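Local coordinates for hydrazine synthase subunit beta (Candidatus Kuenenia stuttgartiensis, PDB 5C2V), which forms part of the hydrazine synthase complex, which condenses nitric oxide with ammonium, and may modulate passage of the hydroxylamine intermediate between active sites, at residues F68-N73 and V79-I84; I123-T128 and K133-Y138; M146-P151 and T155-L160; S324-P329 and F333-N338. All blocks are in the same frame, centred on the assembly; numbering follows the deposited sequence.

Contact 1 (F68-N73 and V79-I84)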
loop_
_atom_site.group_PDB
_atom_site.type_symbol
_atom_site.label_atom_id
_atom_site.label_comp_id
_atom_site.label_asym_id
_atom_site.label_seq_id
_atom_site.Cartn_x
_atom_site.Cartn_y
_atom_site.Cartn_z
ATOM N N PHE B 68 -50.269 43.997 13.581
ATOM C CA PHE B 68 -50.464 43.383 14.893
ATOM C C PHE B 68 -49.346 42.413 15.266
ATOM O O PHE B 68 -48.729 41.793 14.402
ATOM C CB PHE B 68 -51.809 42.652 14.946
ATOM C CG PHE B 68 -52.998 43.537 14.693
ATOM C CD1 PHE B 68 -53.568 44.267 15.724
ATOM C CD2 PHE B 68 -53.551 43.632 13.426
ATOM C CE1 PHE B 68 -54.663 45.079 15.494
ATOM C CE2 PHE B 68 -54.646 44.442 13.191
ATOM C CZ PHE B 68 -55.203 45.167 14.226
ATOM N N LEU B 69 -49.098 42.289 16.566
ATOM C CA LEU B 69 -48.099 41.359 17.078
ATOM C C LEU B 69 -48.686 40.470 18.170
ATOM O O LEU B 69 -49.087 40.958 19.227
ATOM C CB LEU B 69 -46.884 42.117 17.617
ATOM C CG LEU B 69 -45.760 41.264 18.207
ATOM C CD1 LEU B 69 -45.103 40.417 17.130
ATOM C CD2 LEU B 69 -44.734 42.139 18.910
ATOM N N TYR B 70 -48.731 39.167 17.914
ATOM C CA TYR B 70 -49.249 38.220 18.894
ATOM C C TYR B 70 -48.111 37.653 19.734
ATOM O O TYR B 70 -47.271 36.909 19.234
ATOM C CB TYR B 70 -50.011 37.087 18.203
ATOM C CG TYR B 70 -51.385 37.471 17.699
ATOM C CD1 TYR B 70 -51.541 38.405 16.682
ATOM C CD2 TYR B 70 -52.527 36.888 18.232
ATOM C CE1 TYR B 70 -52.795 38.754 16.218
ATOM C CE2 TYR B 70 -53.786 37.230 17.773
ATOM C CZ TYR B 70 -53.914 38.164 16.767
ATOM O OH TYR B 70 -55.164 38.508 16.306
ATOM N N VAL B 71 -48.101 38.000 21.016
ATOM C CA VAL B 71 -47.009 37.628 21.908
ATOM C C VAL B 71 -47.429 36.501 22.846
ATOM O O VAL B 71 -48.544 36.502 23.363
ATOM C CB VAL B 71 -46.538 38.840 22.738
ATOM C CG1 VAL B 71 -45.329 38.478 23.578
ATOM C CG2 VAL B 71 -46.219 40.015 21.827
ATOM N N CYS B 72 -46.539 35.538 23.062
ATOM C CA CYS B 72 -46.838 34.430 23.963
ATOM C C CYS B 72 -46.326 34.698 25.368
ATOM O O CYS B 72 -45.121 34.695 25.600
ATOM C CB CYS B 72 -46.224 33.131 23.440
ATOM S SG CYS B 72 -47.199 32.283 22.189
ATOM N N ASN B 73 -47.245 34.894 26.309
ATOM C CA ASN B 73 -46.872 35.047 27.707
ATOM C C ASN B 73 -46.958 33.697 28.402
ATOM O O ASN B 73 -48.048 33.150 28.608
ATOM C CB ASN B 73 -47.767 36.073 28.400
ATOM C CG ASN B 73 -47.885 37.368 27.618
ATOM O OD1 ASN B 73 -46.971 38.194 27.618
ATOM N ND2 ASN B 73 -49.018 37.554 26.949
ATOM N N VAL B 79 -51.865 34.941 25.830
ATOM C CA VAL B 79 -51.371 35.519 24.587
ATOM C C VAL B 79 -51.825 36.971 24.464
ATOM O O VAL B 79 -53.023 37.253 24.445
ATOM C CB VAL B 79 -51.862 34.732 23.353
ATOM C CG1 VAL B 79 -51.493 35.465 22.071
ATOM C CG2 VAL B 79 -51.293 33.320 23.353
ATOM N N SER B 80 -50.867 37.886 24.381
ATOM C CA SER B 80 -51.176 39.303 24.237
ATOM C C SER B 80 -51.315 39.697 22.771
ATOM O O SER B 80 -50.575 39.210 21.917
ATOM C CB SER B 80 -50.094 40.156 24.902
ATOM O OG SER B 80 -49.981 39.851 26.281
ATOM N N VAL B 81 -52.271 40.572 22.480
ATOM C CA VAL B 81 -52.392 41.140 21.143
ATOM C C VAL B 81 -51.932 42.592 21.167
ATOM O O VAL B 81 -52.492 43.418 21.888
ATOM C CB VAL B 81 -53.830 41.058 20.606
ATOM C CG1 VAL B 81 -53.909 41.673 19.217
ATOM C CG2 VAL B 81 -54.303 39.614 20.577
ATOM N N VAL B 82 -50.907 42.896 20.378
ATOM C CA VAL B 82 -50.289 44.215 20.406
ATOM C C VAL B 82 -50.530 44.994 19.118
ATOM O O VAL B 82 -50.334 44.472 18.021
ATOM C CB VAL B 82 -48.767 44.108 20.647
ATOM C CG1 VAL B 82 -48.105 45.477 20.558
ATOM C CG2 VAL B 82 -48.486 43.457 21.992
ATOM N N ASP B 83 -50.958 46.244 19.259
ATOM C CA ASP B 83 -51.058 47.140 18.118
ATOM C C ASP B 83 -49.661 47.672 17.819
ATOM O O ASP B 83 -49.039 48.311 18.668
ATOM C CB ASP B 83 -52.034 48.284 18.406
ATOM C CG ASP B 83 -52.477 49.007 17.149
ATOM O OD1 ASP B 83 -51.666 49.767 16.579
ATOM O OD2 ASP B 83 -53.641 48.820 16.736
ATOM N N ILE B 84 -49.170 47.407 16.613
ATOM C CA ILE B 84 -47.786 47.713 16.271
ATOM C C ILE B 84 -47.570 49.213 16.088
ATOM O O ILE B 84 -46.550 49.761 16.511
ATOM C CB ILE B 84 -47.350 46.961 14.995
ATOM C CG1 ILE B 84 -47.398 45.450 15.240
ATOM C CG2 ILE B 84 -45.952 47.380 14.566
ATOM C CD1 ILE B 84 -46.865 44.621 14.094
#
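Tyr-70 and Val-81 face each other across two antiparallel strands, and their side chains run next to each other in the same direction. Both branch out beside their own backbone N: the tyrosine CG lies anti to its carbonyl carbon (chi1 -76°), as does the valine CG2. This sets Val-81 CG2 over one face of the Tyr-70 ring in a CH-pi contact, 4.1 Å from the ring centroid. Val-79 adds to the same apolar side, its CG1 lying 4.2 Å from Tyr-70 CD2. The phenol oxygen is hydrogen-bonded to Thr-128.

The other side of the sheet is also buried and largely apolar. Leu-69 CB rests 4.1 Å from Val-82 CB, and Val-71 CG2 meets Val-82 CG2 at the same distance. Between these two layers the pairs Leu-69 with Val-82 and Val-71 with Ser-80 each exchange two backbone hydrogen bonds, all of 2.9 Å between N and O. The Ser-80 hydroxyl is bonded to Glu-89.

The looser side is that of the Phe-68 ring and Asp-83, both partly open to solvent. Their side chains meet in a single approach, Phe-68 CE1 to Asp-83 OD2 at 4.1 Å, with the ring and carboxylate planes 74° apart. Ile-84, by contrast, folds back on the Phe-68 backbone, its CD1 3.4 Å from Phe-68 O.

The hairpin is a worked example of how the two middle strands form the core of a four-stranded propeller blade. Strands 68-73 and 78-83 are flanked by 57-62 and 88-94, while Ile-102 of the next blade packs against Tyr-70, Cys-72 and Val-79.

Contact 2 (I123-T128 and K133-Y138); sequences IDVIDT and KVRSIY
Asp-124 and Ser-136 are joined side chain to side chain in the outer hairpin of a propeller blade, formed by strands 122-127 and 132-137. The serine OG donates to Asp-124 OD1 over 2.6 Å, arriving from above the carboxylate plane, 44° out of it. The other oxygen, OD2, accepts from Gly-96 N. Lys-133, with its chain extended, runs past the same group: its CE passes 3.5 Å from Asp-124 CG, and the salt bridge from NZ to OD2 is long, at 3.6 Å. The neighbouring ammonium and these donors would be expected to favour an ionised carboxylate.

A beta bulge interrupts the pairing, so that Val-125 faces both Val-134 and Arg-135: its N donates to Arg-135 O, and its O accepts from Val-134 N. The conformation of Val-125 suits this double partnership. With chi1 at -52°, CG1 lies anti to the carbonyl carbon, which puts CG2 between the backbone N and the carbonyl carbon. There CG2 reaches both bulge residues, lying 3.6 Å from Val-134 CB and equally close to Arg-135 CG. On its other branch, Val-125 meets Ile-137 at about a right angle, CG1 lying 4.0 Å from Ile-137 CD1.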
loop_
_atom_site.group_PDB
_atom_site.type_symbol
_atom_site.label_atom_id
_atom_site.label_comp_id
_atom_site.label_asym_id
_atom_site.label_seq_id
_atom_site.Cartn_x
_atom_site.Cartn_y
_atom_site.Cartn_z
ATOM N N ILE B 123 -52.620 22.496 20.939
ATOM C CA ILE B 123 -52.375 23.657 20.098
ATOM C C ILE B 123 -53.671 24.456 20.017
ATOM O O ILE B 123 -54.638 24.015 19.400
ATOM C CB ILE B 123 -51.907 23.266 18.686
ATOM C CG1 ILE B 123 -50.686 22.348 18.766
ATOM C CG2 ILE B 123 -51.589 24.510 17.868
ATOM C CD1 ILE B 123 -50.262 21.790 17.431
ATOM N N ASP B 124 -53.687 25.637 20.625
ATOM C CA ASP B 124 -54.897 26.446 20.666
ATOM C C ASP B 124 -55.001 27.326 19.428
ATOM O O ASP B 124 -54.038 27.994 19.046
ATOM C CB ASP B 124 -54.934 27.303 21.932
ATOM C CG ASP B 124 -55.073 26.472 23.193
ATOM O OD1 ASP B 124 -55.501 25.304 23.093
ATOM O OD2 ASP B 124 -54.761 26.990 24.285
ATOM N N VAL B 125 -56.171 27.312 18.800
ATOM C CA VAL B 125 -56.407 28.129 17.618
ATOM C C VAL B 125 -57.115 29.427 18.004
ATOM O O VAL B 125 -57.941 29.457 18.917
ATOM C CB VAL B 125 -57.224 27.366 16.551
ATOM C CG1 VAL B 125 -56.578 26.023 16.259
ATOM C CG2 VAL B 125 -58.651 27.162 17.004
ATOM N N ILE B 126 -56.753 30.507 17.322
ATOM C CA ILE B 126 -57.280 31.830 17.627
ATOM C C ILE B 126 -57.705 32.566 16.360
ATOM O O ILE B 126 -56.899 32.772 15.457
ATOM C CB ILE B 126 -56.239 32.688 18.378
ATOM C CG1 ILE B 126 -55.979 32.119 19.774
ATOM C CG2 ILE B 126 -56.701 34.132 18.469
ATOM C CD1 ILE B 126 -54.916 32.868 20.549
ATOM N N ASP B 127 -58.972 32.962 16.296
ATOM C CA ASP B 127 -59.449 33.766 15.178
ATOM C C ASP B 127 -58.961 35.203 15.337
ATOM O O ASP B 127 -59.008 35.758 16.433
ATOM C CB ASP B 127 -60.974 33.728 15.088
ATOM C CG ASP B 127 -61.505 34.500 13.897
ATOM O OD1 ASP B 127 -61.476 33.957 12.774
ATOM O OD2 ASP B 127 -61.940 35.656 14.083
ATOM N N THR B 128 -58.487 35.803 14.249
ATOM C CA THR B 128 -57.926 37.148 14.320
ATOM C C THR B 128 -59.019 38.218 14.366
ATOM O O THR B 128 -58.822 39.288 14.942
ATOM C CB THR B 128 -56.972 37.426 13.132
ATOM O OG1 THR B 128 -56.214 38.615 13.391
ATOM C CG2 THR B 128 -57.743 37.589 11.830
ATOM N N LYS B 133 -60.039 32.690 21.316
ATOM C CA LYS B 133 -59.570 31.327 21.187
ATOM C C LYS B 133 -60.742 30.442 20.792
ATOM O O LYS B 133 -61.662 30.197 21.572
ATOM C CB LYS B 133 -58.960 30.842 22.503
ATOM C CG LYS B 133 -58.661 29.336 22.508
ATOM C CD LYS B 133 -58.274 28.814 23.898
ATOM C CE LYS B 133 -58.394 27.277 23.983
ATOM N NZ LYS B 133 -58.183 26.750 25.380
ATOM N N VAL B 134 -60.676 29.909 19.578
ATOM C CA VAL B 134 -61.783 29.122 19.066
ATOM C C VAL B 134 -61.844 27.722 19.700
ATOM O O VAL B 134 -62.780 27.393 20.437
ATOM C CB VAL B 134 -61.701 28.967 17.534
ATOM C CG1 VAL B 134 -62.856 28.096 17.044
ATOM C CG2 VAL B 134 -61.707 30.327 16.819
ATOM N N ARG B 135 -60.848 26.891 19.417
ATOM C CA ARG B 135 -60.822 25.553 19.998
ATOM C C ARG B 135 -59.399 25.077 20.259
ATOM O O ARG B 135 -58.457 25.856 20.162
ATOM C CB ARG B 135 -61.538 24.556 19.090
ATOM C CG ARG B 135 -61.121 24.652 17.640
ATOM C CD ARG B 135 -61.123 23.305 16.963
ATOM N NE ARG B 135 -62.366 22.590 17.209
ATOM C CZ ARG B 135 -62.517 21.291 16.999
ATOM N NH1 ARG B 135 -61.501 20.574 16.539
ATOM N NH2 ARG B 135 -63.681 20.710 17.250
ATOM N N SER B 136 -59.244 23.804 20.621
ATOM C CA SER B 136 -57.914 23.248 20.857
ATOM C C SER B 136 -57.703 21.972 20.050
ATOM O O SER B 136 -58.602 21.141 19.940
ATOM C CB SER B 136 -57.696 22.971 22.348
ATOM O OG SER B 136 -57.785 24.164 23.107
ATOM N N ILE B 137 -56.512 21.833 19.476
ATOM C CA ILE B 137 -56.139 20.629 18.744
ATOM C C ILE B 137 -55.199 19.786 19.598
ATOM O O ILE B 137 -54.092 20.213 19.921
ATOM C CB ILE B 137 -55.460 20.963 17.404
ATOM C CG1 ILE B 137 -56.358 21.872 16.562
ATOM C CG2 ILE B 137 -55.120 19.687 16.650
ATOM C CD1 ILE B 137 -55.758 22.255 15.226
ATOM N N TYR B 138 -55.647 18.590 19.964
ATOM C CA TYR B 138 -54.880 17.730 20.858
ATOM C C TYR B 138 -53.814 16.943 20.104
ATOM O O TYR B 138 -54.115 16.231 19.146
ATOM C CB TYR B 138 -55.812 16.771 21.605
ATOM C CG TYR B 138 -56.750 17.455 22.577
ATOM C CD1 TYR B 138 -56.543 18.775 22.962
ATOM C CD2 TYR B 138 -57.842 16.781 23.108
ATOM C CE1 TYR B 138 -57.398 19.403 23.849
ATOM C CE2 TYR B 138 -58.701 17.401 23.996
ATOM C CZ TYR B 138 -58.475 18.712 24.361
ATOM O OH TYR B 138 -59.328 19.332 25.245
#

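Contact 3 (M146-P151 and T155-L160); sequences MVEISP and TLVAIL
Ser-150 OG is gripped by both Thr-155 and Asp-152 at the turn of a beta hairpin that joins the first two strands of a propeller blade. The threonine OG1 donates to it over 2.6 Å, and the backbone N of Thr-155 adds a bond of 3.2 Å to the same OG. Asp-152 OD1 completes the grip from within the turn, whose Ser-Pro-Asp sequence recurs between paired strands of this propeller. Both hydroxyls take the rotamer between their own backbone N and carbonyl carbon (chi1 59° for the serine, 40° for the threonine), which brings them together. Meanwhile Ser-150 N gives an almost straight bond to Thr-155 O, 178° at the hydrogen.

Beyond the turn, Leu-156 carries one side of the sheet. Its CD2 wedges between Val-147 CB and Ile-149 CG1, 3.7 Å from each. On the other side Glu-148 contributes its aliphatic part, while its carboxylate bends away and OE1 accepts from Tyr-197 N of strand 190-197. The cross-strand touch here is made by Glu-148 CB, 3.6 Å from Val-157 CG2.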
loop_
_atom_site.group_PDB
_atom_site.type_symbol
_atom_site.label_atom_id
_atom_site.label_comp_id
_atom_site.label_asym_id
_atom_site.label_seq_id
_atom_site.Cartn_x
_atom_site.Cartn_y
_atom_site.Cartn_z
ATOM N N MET B 146 -43.145 24.126 19.712
ATOM C CA MET B 146 -43.312 25.118 18.658
ATOM C C MET B 146 -44.134 24.508 17.530
ATOM O O MET B 146 -44.144 23.289 17.363
ATOM C CB MET B 146 -41.940 25.586 18.153
ATOM C CG MET B 146 -41.950 26.478 16.919
ATOM S SD MET B 146 -42.756 28.068 17.173
ATOM C CE MET B 146 -41.379 29.051 17.758
ATOM N N VAL B 147 -44.829 25.339 16.759
ATOM C CA VAL B 147 -45.476 24.845 15.554
ATOM C C VAL B 147 -44.832 25.480 14.331
ATOM O O VAL B 147 -43.954 26.325 14.464
ATOM C CB VAL B 147 -46.981 25.153 15.558
ATOM C CG1 VAL B 147 -47.681 24.361 16.649
ATOM C CG2 VAL B 147 -47.214 26.646 15.735
ATOM N N GLU B 148 -45.249 25.052 13.144
ATOM C CA GLU B 148 -44.883 25.732 11.905
ATOM C C GLU B 148 -45.956 25.487 10.847
ATOM O O GLU B 148 -46.499 24.386 10.760
ATOM C CB GLU B 148 -43.509 25.262 11.415
ATOM C CG GLU B 148 -43.096 25.769 10.037
ATOM C CD GLU B 148 -42.559 27.190 10.049
ATOM O OE1 GLU B 148 -41.552 27.449 9.357
ATOM O OE2 GLU B 148 -43.149 28.055 10.727
ATOM N N ILE B 149 -46.239 26.491 10.024
ATOM C CA ILE B 149 -47.237 26.333 8.972
ATOM C C ILE B 149 -46.585 26.250 7.595
ATOM O O ILE B 149 -45.705 27.044 7.260
ATOM C CB ILE B 149 -48.262 27.483 8.981
ATOM C CG1 ILE B 149 -48.857 27.655 10.379
ATOM C CG2 ILE B 149 -49.364 27.228 7.963
ATOM C CD1 ILE B 149 -49.938 28.709 10.456
ATOM N N SER B 150 -47.023 25.274 6.807
ATOM C CA SER B 150 -46.517 25.070 5.455
ATOM C C SER B 150 -46.869 26.250 4.548
ATOM O O SER B 150 -47.852 26.949 4.796
ATOM C CB SER B 150 -47.076 23.768 4.880
ATOM O OG SER B 150 -48.493 23.792 4.848
ATOM N N PRO B 151 -46.059 26.481 3.500
ATOM C CA PRO B 151 -46.287 27.591 2.564
ATOM C C PRO B 151 -47.662 27.559 1.896
ATOM O O PRO B 151 -48.197 28.619 1.572
ATOM C CB PRO B 151 -45.174 27.409 1.521
ATOM C CG PRO B 151 -44.673 26.012 1.711
ATOM C CD PRO B 151 -44.834 25.737 3.166
ATOM N N THR B 155 -51.245 22.554 6.034
ATOM C CA THR B 155 -50.672 21.627 7.008
ATOM C C THR B 155 -49.902 22.344 8.116
ATOM O O THR B 155 -49.285 23.386 7.890
ATOM C CB THR B 155 -49.734 20.603 6.335
ATOM O OG1 THR B 155 -48.953 21.255 5.327
ATOM C CG2 THR B 155 -50.539 19.482 5.694
ATOM N N LEU B 156 -49.945 21.766 9.311
ATOM C CA LEU B 156 -49.339 22.362 10.495
ATOM C C LEU B 156 -48.490 21.330 11.234
ATOM O O LEU B 156 -49.016 20.348 11.746
ATOM C CB LEU B 156 -50.439 22.918 11.410
ATOM C CG LEU B 156 -50.157 23.700 12.700
ATOM C CD1 LEU B 156 -49.893 22.773 13.886
ATOM C CD2 LEU B 156 -49.022 24.692 12.524
ATOM N N VAL B 157 -47.183 21.555 11.308
ATOM C CA VAL B 157 -46.311 20.621 12.014
ATOM C C VAL B 157 -46.052 21.099 13.437
ATOM O O VAL B 157 -45.928 22.297 13.686
ATOM C CB VAL B 157 -44.964 20.421 11.286
ATOM C CG1 VAL B 157 -45.178 19.709 9.962
ATOM C CG2 VAL B 157 -44.257 21.750 11.080
ATOM N N ALA B 158 -45.988 20.159 14.372
ATOM C CA ALA B 158 -45.709 20.503 15.762
ATOM C C ALA B 158 -44.660 19.581 16.364
ATOM O O ALA B 158 -44.842 18.365 16.404
ATOM C CB ALA B 158 -46.985 20.456 16.586
ATOM N N ILE B 159 -43.558 20.160 16.827
ATOM C CA ILE B 159 -42.559 19.380 17.539
ATOM C C ILE B 159 -43.046 19.093 18.950
ATOM O O ILE B 159 -43.370 20.008 19.711
ATOM C CB ILE B 159 -41.194 20.090 17.605
ATOM C CG1 ILE B 159 -41.371 21.570 17.950
ATOM C CG2 ILE B 159 -40.452 19.933 16.289
ATOM C CD1 ILE B 159 -40.074 22.286 18.226
ATOM N N LEU B 160 -43.095 17.814 19.298
ATOM C CA LEU B 160 -43.475 17.431 20.642
ATOM C C LEU B 160 -42.219 17.122 21.427
ATOM O O LEU B 160 -41.546 16.123 21.175
ATOM C CB LEU B 160 -44.409 16.221 20.632
ATOM C CG LEU B 160 -45.573 16.243 19.643
ATOM C CD1 LEU B 160 -46.387 14.966 19.769
ATOM C CD2 LEU B 160 -46.446 17.467 19.863
#

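Contact 4 (S324-P329 and F333-N338)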
loop_
_atom_site.group_PDB
_atom_site.type_symbol
_atom_site.label_atom_id
_atom_site.label_comp_id
_atom_site.label_asym_id
_atom_site.label_seq_id
_atom_site.Cartn_x
_atom_site.Cartn_y
_atom_site.Cartn_z
ATOM N N SER B 324 -32.557 32.520 19.886
ATOM C CA SER B 324 -33.433 32.665 18.725
ATOM C C SER B 324 -32.787 33.446 17.584
ATOM O O SER B 324 -31.976 34.341 17.812
ATOM C CB SER B 324 -34.741 33.346 19.135
ATOM O OG SER B 324 -35.657 33.387 18.056
ATOM N N VAL B 325 -33.157 33.098 16.355
ATOM C CA VAL B 325 -32.656 33.792 15.174
ATOM C C VAL B 325 -33.777 34.087 14.184
ATOM O O VAL B 325 -34.798 33.399 14.166
ATOM C CB VAL B 325 -31.560 32.978 14.452
ATOM C CG1 VAL B 325 -30.264 32.994 15.249
ATOM C CG2 VAL B 325 -32.033 31.554 14.200
ATOM N N CYS B 326 -33.584 35.114 13.361
ATOM C CA CYS B 326 -34.547 35.427 12.308
ATOM C C CYS B 326 -33.863 36.063 11.102
ATOM O O CYS B 326 -32.746 36.568 11.205
ATOM C CB CYS B 326 -35.648 36.350 12.836
ATOM S SG CYS B 326 -35.110 38.036 13.205
ATOM N N LEU B 327 -34.539 36.037 9.959
ATOM C CA LEU B 327 -33.972 36.562 8.721
ATOM C C LEU B 327 -34.782 37.713 8.142
ATOM O O LEU B 327 -35.992 37.809 8.353
ATOM C CB LEU B 327 -33.862 35.452 7.673
ATOM C CG LEU B 327 -32.756 34.411 7.830
ATOM C CD1 LEU B 327 -32.954 33.299 6.820
ATOM C CD2 LEU B 327 -31.393 35.052 7.653
ATOM N N SER B 328 -34.102 38.584 7.405
ATOM C CA SER B 328 -34.772 39.598 6.605
ATOM C C SER B 328 -35.384 38.916 5.384
ATOM O O SER B 328 -34.876 37.890 4.934
ATOM C CB SER B 328 -33.792 40.698 6.189
ATOM O OG SER B 328 -32.727 40.170 5.419
ATOM N N PRO B 329 -36.482 39.475 4.848
ATOM C CA PRO B 329 -37.175 38.854 3.711
ATOM C C PRO B 329 -36.290 38.670 2.476
ATOM O O PRO B 329 -36.580 37.802 1.653
ATOM C CB PRO B 329 -38.321 39.834 3.418
ATOM C CG PRO B 329 -37.932 41.112 4.089
ATOM C CD PRO B 329 -37.162 40.701 5.299
ATOM N N PHE B 333 -29.539 39.345 5.691
ATOM C CA PHE B 333 -29.183 39.628 7.078
ATOM C C PHE B 333 -29.848 38.670 8.064
ATOM O O PHE B 333 -31.030 38.349 7.938
ATOM C CB PHE B 333 -29.542 41.072 7.439
ATOM C CG PHE B 333 -28.721 42.099 6.714
ATOM C CD1 PHE B 333 -27.426 42.378 7.119
ATOM C CD2 PHE B 333 -29.243 42.790 5.633
ATOM C CE1 PHE B 333 -26.666 43.322 6.456
ATOM C CE2 PHE B 333 -28.486 43.737 4.967
ATOM C CZ PHE B 333 -27.196 44.002 5.380
ATOM N N CYS B 334 -29.073 38.222 9.047
ATOM C CA CYS B 334 -29.566 37.318 10.080
ATOM C C CYS B 334 -29.374 37.925 11.466
ATOM O O CYS B 334 -28.272 38.332 11.826
ATOM C CB CYS B 334 -28.853 35.967 9.997
ATOM S SG CYS B 334 -29.385 34.768 11.242
ATOM N N TYR B 335 -30.448 37.977 12.244
ATOM C CA TYR B 335 -30.391 38.556 13.580
ATOM C C TYR B 335 -30.497 37.477 14.650
ATOM O O TYR B 335 -31.337 36.579 14.556
ATOM C CB TYR B 335 -31.501 39.592 13.760
ATOM C CG TYR B 335 -31.498 40.667 12.698
ATOM C CD1 TYR B 335 -30.716 41.807 12.838
ATOM C CD2 TYR B 335 -32.271 40.540 11.551
ATOM C CE1 TYR B 335 -30.708 42.790 11.868
ATOM C CE2 TYR B 335 -32.269 41.518 10.576
ATOM C CZ TYR B 335 -31.486 42.641 10.739
ATOM O OH TYR B 335 -31.480 43.618 9.770
ATOM N N ALA B 336 -29.639 37.573 15.664
ATOM C CA ALA B 336 -29.622 36.594 16.748
ATOM C C ALA B 336 -29.830 37.254 18.110
ATOM O O ALA B 336 -29.087 38.159 18.490
ATOM C CB ALA B 336 -28.316 35.817 16.732
ATOM N N ALA B 337 -30.837 36.787 18.843
ATOM C CA ALA B 337 -31.181 37.358 20.143
ATOM C C ALA B 337 -30.397 36.708 21.282
ATOM O O ALA B 337 -30.497 35.505 21.513
ATOM C CB ALA B 337 -32.677 37.231 20.394
ATOM N N ASN B 338 -29.633 37.527 21.996
ATOM C CA ASN B 338 -28.775 37.079 23.087
ATOM C C ASN B 338 -29.303 37.505 24.456
ATOM O O ASN B 338 -29.343 38.705 24.783
ATOM C CB ASN B 338 -27.357 37.608 22.887
ATOM C CG ASN B 338 -26.859 37.411 21.469
ATOM O OD1 ASN B 338 -27.132 36.388 20.841
ATOM N ND2 ASN B 338 -26.140 38.399 20.950
#
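The Tyr-335 ring meets Cys-326 obliquely, and the Phe-333 ring has Ser-328 OG at its edge, near its plane; these two aromatic residues stand on one strand of the beta hairpin 322-327/333-338, in the last sheet of the propeller. Cys-326 SG lies 5.3 Å from the Tyr-335 ring centroid and 71° off the ring normal, a sulfur-aromatic contact that approaches well away from the ring axis. The cysteine gets there with chi1 at 70°, SG lying between its backbone N and carbonyl carbon, and it also touches Tyr-335 CB at 4.0 Å. Ile-18 and Met-20 of strand 15-20, in the first blade, pack on the same tyrosine, as do Val-344 and Val-346. The Phe-333 ring leads away from the partner strand: Arg-348 makes a cation-pi contact with it, and Ile-6 of the gamma subunit packs against it.

Two backbone bonds between Cys-326 and Tyr-335, each 2.9 Å between N and O, hold the pair in register. At the turn, Ser-328 N donates to Phe-333 O, whereas the return bond from Phe-333 N to Ser-328 OG is weak; that hydroxyl is hydrogen-bonded to Asp-330.

On the opposite side of the sheet the packing is aliphatic and sulfur-bearing. Val-325 CG1 rests on Ala-336 CB at 3.7 Å, with Cys-334 SG a little farther from Val-325 CB, and Leu-327 CD2 lies 3.6 Å from Cys-334 CB.

Overall arrangement
From the N terminus the four hairpins come in series, each closing its short loop before the next opens, so none encloses or crosses another. Contact 1 joins the middle strands of the second sheet, contact 2 the last two strands of the third, contact 3 the first two of the fourth and contact 4 the first two of the seventh. Contacts 1 and 2 touch through one pair of hydroxyls. Contacts 2 and 3 touch through Ile-123 CD1, which packs on Val-147, Leu-156 and Ala-158, linking successive blades. Contact 4 lies across the chain's centre from contact 3; one side packs on strand 15-20 of the first sheet, the other on strand 267-272 of the sixth, helping to close the ring.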